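Local coordinates for probable porin (PDB 4FT6), which probably acts as an outer-membrane beta-barrel porin of the OprD family, letting small solutes diffuse across the outer membrane, at residues G321-A326 and D350-I355; G364-N369 and R384-Y389. All coordinates share one frame; numbering follows the deposited sequence.

Interaction 1: residues G321-A326 and D350-I355; sequences GLTAMA and DVAYVI
Thr323 and Ala352 form an antiparallel hydrogen-bonded pair near the middle of this contact, where segments 321-326 and 350-355 run as neighbouring barrel strands. Thr323 N gives a nearly straight bond to Ala352 O (2.8 Å, 165° at the hydrogen), and Ala352 N returns one to Thr323 O. Met325 and Asp350 repeat the arrangement two residues along, with Asp350 N 2.7 Å from Met325 O and Met325 N bound to Asp350 O. At the other end Val354 N reaches Gly321 O at 3.1 Å from 44° above the carbonyl plane, not on a lone pair. CA-H groups of the intervening Leu322, Ala324, Val351 and Tyr353 also point at carbonyl oxygens that take these bonds.

Apolar packing lies on the face of Leu322, Ala324, Val351 and Tyr353. Leu322 CB meets the Tyr353 ring at its edge, 3.8 Å from CD1. Leu322, its CG anti to the backbone N (chi1 177°), lays CD1 against Ala352 O and 4.2 Å from Val351 CG1. A detergent molecule near Val351 fits this being the membrane-facing surface.

Thr323, Met325, Asp350 and Ala352 occupy the other face, which probably looks into the barrel. Met325 starts with CG anti to N, then bends at chi2 and chi3, which curls its CE back to 3.6 Å from Asp350 CB. Thr323 OG1 sits 3.7 Å from Ala352 CB. The carboxylate of Asp350 turns to the next strand, where OD1 makes a salt bridge with Arg366 and OD2 a long, weak ion pair with Arg368.

The two strands form a hairpin, flanked by strand 304-313, against which Thr323 and Met325 pack, and by strand 364-374, which continues the hydrogen bonding through Val351 and Tyr353.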
# COMPACT_ATOMS: atom_id res chain seq x y z
N GLY A 321 -7.60 -16.98 15.05
CA GLY A 321 -8.21 -15.75 14.62
C GLY A 321 -7.68 -14.54 15.37
O GLY A 321 -7.82 -13.41 14.92
N LEU A 322 -7.05 -14.77 16.51
CA LEU A 322 -6.48 -13.67 17.27
C LEU A 322 -4.99 -13.51 16.94
O LEU A 322 -4.22 -14.45 17.09
CB LEU A 322 -6.68 -13.90 18.77
CG LEU A 322 -6.06 -12.84 19.67
CD1 LEU A 322 -6.65 -11.48 19.37
CD2 LEU A 322 -6.26 -13.21 21.11
N THR A 323 -4.59 -12.33 16.47
CA THR A 323 -3.16 -12.06 16.26
C THR A 323 -2.75 -10.72 16.86
O THR A 323 -3.58 -9.82 17.02
CB THR A 323 -2.75 -12.08 14.79
OG1 THR A 323 -3.50 -11.09 14.07
CG2 THR A 323 -2.95 -13.46 14.19
N ALA A 324 -1.46 -10.61 17.17
CA ALA A 324 -0.91 -9.40 17.75
C ALA A 324 0.44 -9.11 17.13
O ALA A 324 1.18 -10.03 16.78
CB ALA A 324 -0.78 -9.54 19.26
N MET A 325 0.76 -7.83 17.00
CA MET A 325 2.00 -7.41 16.37
C MET A 325 2.47 -6.12 17.03
O MET A 325 1.66 -5.23 17.30
CB MET A 325 1.77 -7.19 14.87
CG MET A 325 3.00 -6.83 14.03
SD MET A 325 3.59 -5.12 14.17
CE MET A 325 2.30 -4.20 13.34
N ALA A 326 3.77 -6.01 17.28
CA ALA A 326 4.35 -4.76 17.75
C ALA A 326 5.65 -4.51 17.02
O ALA A 326 6.41 -5.45 16.78
CB ALA A 326 4.58 -4.80 19.28
N ASP A 350 -0.49 -3.69 16.77
CA ASP A 350 -1.59 -4.20 15.96
C ASP A 350 -2.21 -5.37 16.69
O ASP A 350 -1.52 -6.33 17.03
CB ASP A 350 -1.06 -4.68 14.61
CG ASP A 350 -1.96 -4.29 13.45
OD1 ASP A 350 -2.93 -5.03 13.16
OD2 ASP A 350 -1.68 -3.25 12.82
N VAL A 351 -3.51 -5.31 16.95
CA VAL A 351 -4.22 -6.47 17.46
C VAL A 351 -5.39 -6.74 16.55
O VAL A 351 -6.11 -5.82 16.15
CB VAL A 351 -4.71 -6.26 18.89
CG1 VAL A 351 -5.36 -7.53 19.39
CG2 VAL A 351 -3.55 -5.88 19.79
N ALA A 352 -5.58 -8.00 16.18
CA ALA A 352 -6.66 -8.34 15.26
C ALA A 352 -7.37 -9.61 15.70
O ALA A 352 -6.75 -10.55 16.22
CB ALA A 352 -6.15 -8.47 13.83
N TYR A 353 -8.69 -9.62 15.51
CA TYR A 353 -9.48 -10.81 15.75
C TYR A 353 -10.48 -11.03 14.61
O TYR A 353 -11.14 -10.10 14.15
CB TYR A 353 -10.20 -10.72 17.08
CG TYR A 353 -10.93 -11.98 17.44
CD1 TYR A 353 -10.24 -13.13 17.79
CD2 TYR A 353 -12.32 -12.03 17.45
CE1 TYR A 353 -10.90 -14.30 18.14
CE2 TYR A 353 -13.00 -13.20 17.79
CZ TYR A 353 -12.28 -14.32 18.14
OH TYR A 353 -12.93 -15.49 18.48
N VAL A 354 -10.57 -12.28 14.16
CA VAL A 354 -11.51 -12.65 13.13
C VAL A 354 -12.34 -13.84 13.60
O VAL A 354 -11.80 -14.92 13.85
CB VAL A 354 -10.80 -13.00 11.82
CG1 VAL A 354 -11.81 -13.45 10.78
CG2 VAL A 354 -10.03 -11.80 11.30
N ILE A 355 -13.65 -13.62 13.77
CA ILE A 355 -14.57 -14.67 14.19
C ILE A 355 -14.51 -15.82 13.19
O ILE A 355 -14.70 -15.64 11.99
CB ILE A 355 -16.01 -14.14 14.27
CG1 ILE A 355 -16.11 -13.01 15.29
CG2 ILE A 355 -16.97 -15.26 14.62
CD1 ILE A 355 -17.44 -12.28 15.27

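Interaction 2: residues G364-N369 and R384-Y389; sequences GLRWRN and RLILSY. With C8E ((hydroxyethyloxy)tri(ethyloxy)octane), chain C.
Gly364 with Ser388, Arg366 with Ile386 and Arg368 with Arg384 form three antiparallel hydrogen-bonded pairs, each closed by two backbone bonds, along strands whose axes approach to 4.6 Å at 161°. Leu365-Leu387 and Trp367-Leu385 are the non-hydrogen-bonded pairs between them.

On the face of Leu365, Trp367, Leu385 and Leu387, Leu365 CD1 and Leu385 CD1 meet at 3.8 Å, and Leu387 CD2 comes 3.9 Å from Leu365 CB. The detergent brings its O12 to 3.6 Å from Leu385 CB and its C13 against Leu365 CD1, consistent with a lipid-facing surface. Trp367 turns its ring edge to the backbone, CD1 3.4 Å from Arg384 O, and Asn369 CB sits over one ring face, toward the rim; Trp367 NE1 hydrogen-bonds Asn383 OD1.

Arginines gather on the other face. Arg366 extends from CG to NE beside Ile386, pointing the same way, while Arg368 bends at chi3 (55°) and rests its CD 3.8 Å from Ile386 CD1. Its guanidinium lies between Arg366 NH2 over one face and Arg384 over the opposite one; the Arg368 and Arg384 guanidinium planes are turned 55° against each other, with Arg368 NH1 3.5 Å from Arg384 NH2. Such like charges are probably eased by the nearby carboxylates of Asp350 and Glu382, the latter salt-bridged to Arg384.

Strand 342-354 flanks the hairpin beside 364-369, and strand 14-28 flanks it beside 384-389, closing the barrel.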
# COMPACT_ATOMS: atom_id res chain seq x y z
N GLY A 364 -14.52 -9.21 11.21
CA GLY A 364 -13.22 -8.90 11.75
C GLY A 364 -13.15 -7.57 12.47
O GLY A 364 -13.69 -6.56 11.99
N LEU A 365 -12.48 -7.57 13.62
CA LEU A 365 -12.23 -6.34 14.35
C LEU A 365 -10.75 -6.20 14.59
O LEU A 365 -10.09 -7.13 15.06
CB LEU A 365 -12.97 -6.34 15.69
CG LEU A 365 -12.52 -5.17 16.57
CD1 LEU A 365 -12.90 -3.85 15.88
CD2 LEU A 365 -13.09 -5.25 17.98
N ARG A 366 -10.21 -5.02 14.29
CA ARG A 366 -8.78 -4.80 14.39
C ARG A 366 -8.48 -3.41 14.93
O ARG A 366 -9.10 -2.42 14.53
CB ARG A 366 -8.16 -5.00 13.00
CG ARG A 366 -6.79 -4.39 12.79
CD ARG A 366 -6.28 -4.82 11.44
NE ARG A 366 -5.07 -4.11 11.04
CZ ARG A 366 -4.33 -4.43 9.99
NH1 ARG A 366 -4.68 -5.46 9.23
NH2 ARG A 366 -3.25 -3.73 9.69
N TRP A 367 -7.52 -3.34 15.84
CA TRP A 367 -7.15 -2.07 16.44
C TRP A 367 -5.69 -1.76 16.12
O TRP A 367 -4.81 -2.60 16.31
CB TRP A 367 -7.42 -2.12 17.94
CG TRP A 367 -6.79 -1.02 18.74
CD1 TRP A 367 -6.91 0.33 18.53
CD2 TRP A 367 -5.99 -1.18 19.92
NE1 TRP A 367 -6.21 1.02 19.50
CE2 TRP A 367 -5.63 0.12 20.36
CE3 TRP A 367 -5.52 -2.28 20.64
CZ2 TRP A 367 -4.83 0.33 21.49
CZ3 TRP A 367 -4.73 -2.07 21.76
CH2 TRP A 367 -4.39 -0.78 22.17
N ARG A 368 -5.43 -0.56 15.61
CA ARG A 368 -4.06 -0.17 15.32
C ARG A 368 -3.69 1.09 16.08
O ARG A 368 -4.39 2.12 15.99
CB ARG A 368 -3.85 0.03 13.82
CG ARG A 368 -4.34 -1.16 13.00
CD ARG A 368 -4.19 -0.93 11.51
NE ARG A 368 -2.81 -0.59 11.17
CZ ARG A 368 -2.39 -0.26 9.95
NH1 ARG A 368 -3.24 -0.24 8.92
NH2 ARG A 368 -1.12 0.05 9.77
N ASN A 369 -2.60 1.00 16.84
CA ASN A 369 -2.15 2.08 17.69
C ASN A 369 -0.71 2.47 17.36
O ASN A 369 0.14 1.59 17.19
CB ASN A 369 -2.26 1.66 19.16
CG ASN A 369 -2.04 2.81 20.10
OD1 ASN A 369 -0.91 3.16 20.42
ND2 ASN A 369 -3.13 3.40 20.56
N ARG A 384 -6.81 3.56 15.31
CA ARG A 384 -7.86 3.21 14.37
C ARG A 384 -8.57 1.98 14.88
O ARG A 384 -7.95 1.04 15.38
CB ARG A 384 -7.29 3.01 12.96
CG ARG A 384 -5.79 3.23 12.85
CD ARG A 384 -5.38 4.19 11.73
NE ARG A 384 -4.97 3.50 10.50
CZ ARG A 384 -3.98 3.89 9.70
NH1 ARG A 384 -3.25 4.96 9.98
NH2 ARG A 384 -3.69 3.18 8.61
N LEU A 385 -9.90 2.01 14.79
CA LEU A 385 -10.72 0.82 15.00
C LEU A 385 -11.21 0.41 13.62
O LEU A 385 -11.69 1.26 12.86
CB LEU A 385 -11.92 1.13 15.90
CG LEU A 385 -11.97 0.49 17.27
CD1 LEU A 385 -11.15 -0.81 17.28
CD2 LEU A 385 -11.49 1.46 18.34
N ILE A 386 -11.06 -0.86 13.28
CA ILE A 386 -11.47 -1.32 11.96
C ILE A 386 -12.34 -2.57 12.05
O ILE A 386 -11.89 -3.62 12.52
CB ILE A 386 -10.25 -1.62 11.05
CG1 ILE A 386 -9.14 -0.59 11.29
CG2 ILE A 386 -10.67 -1.64 9.58
CD1 ILE A 386 -7.85 -0.98 10.67
N LEU A 387 -13.58 -2.43 11.59
CA LEU A 387 -14.55 -3.52 11.54
C LEU A 387 -14.63 -3.97 10.08
O LEU A 387 -14.71 -3.13 9.17
CB LEU A 387 -15.93 -3.03 12.00
CG LEU A 387 -16.76 -3.77 13.05
CD1 LEU A 387 -18.04 -4.31 12.45
CD2 LEU A 387 -15.97 -4.90 13.69
N SER A 388 -14.60 -5.28 9.85
CA SER A 388 -14.48 -5.80 8.50
C SER A 388 -15.36 -7.01 8.30
O SER A 388 -15.57 -7.81 9.22
CB SER A 388 -13.04 -6.22 8.22
OG SER A 388 -12.30 -5.12 7.72
N TYR A 389 -15.88 -7.12 7.08
CA TYR A 389 -16.67 -8.26 6.68
C TYR A 389 -16.74 -8.28 5.17
O TYR A 389 -16.69 -7.23 4.52
CB TYR A 389 -18.07 -8.18 7.28
CG TYR A 389 -18.89 -9.41 7.03
CD1 TYR A 389 -18.66 -10.57 7.74
CD2 TYR A 389 -19.91 -9.41 6.09
CE1 TYR A 389 -19.42 -11.70 7.53
CE2 TYR A 389 -20.67 -10.54 5.87
CZ TYR A 389 -20.43 -11.68 6.59
OH TYR A 389 -21.18 -12.81 6.39
C3 C8E C . -18.32 10.16 18.24
C4 C8E C . -18.94 8.82 17.85
C5 C8E C . -17.93 7.96 17.09
C6 C8E C . -17.79 6.58 17.73
C7 C8E C . -17.24 5.54 16.76
C8 C8E C . -16.90 4.24 17.48
O9 C8E C . -17.22 3.12 16.69
C10 C8E C . -16.11 2.58 16.00
C11 C8E C . -16.42 1.15 15.55
O12 C8E C . -15.33 0.60 14.83
C13 C8E C . -14.99 -0.68 15.30

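Overall arrangement
Interactions 1 and 2 are consecutive hairpins of the same barrel wall, their centres about 9 Å apart. Strands 342-354 and 364-374 knit them together through probable hydrogen bonds from Trp367 N to Val351 O and from Tyr353 N to Leu365 O, both 2.9 Å. On the probable inner side, Ala352 CB packs 4.1 Å from Arg366 CB, and Asp350 of interaction 1 serves Arg366 and, weakly, Arg368 of interaction 2. Arg366, Arg368 and Arg384, on the face away from the detergents, probably line the channel, as in the basic rows of OprD-family pores that guide anionic solutes. On the outer side, bound detergents touch both hairpins, probably where membrane lipid would lie.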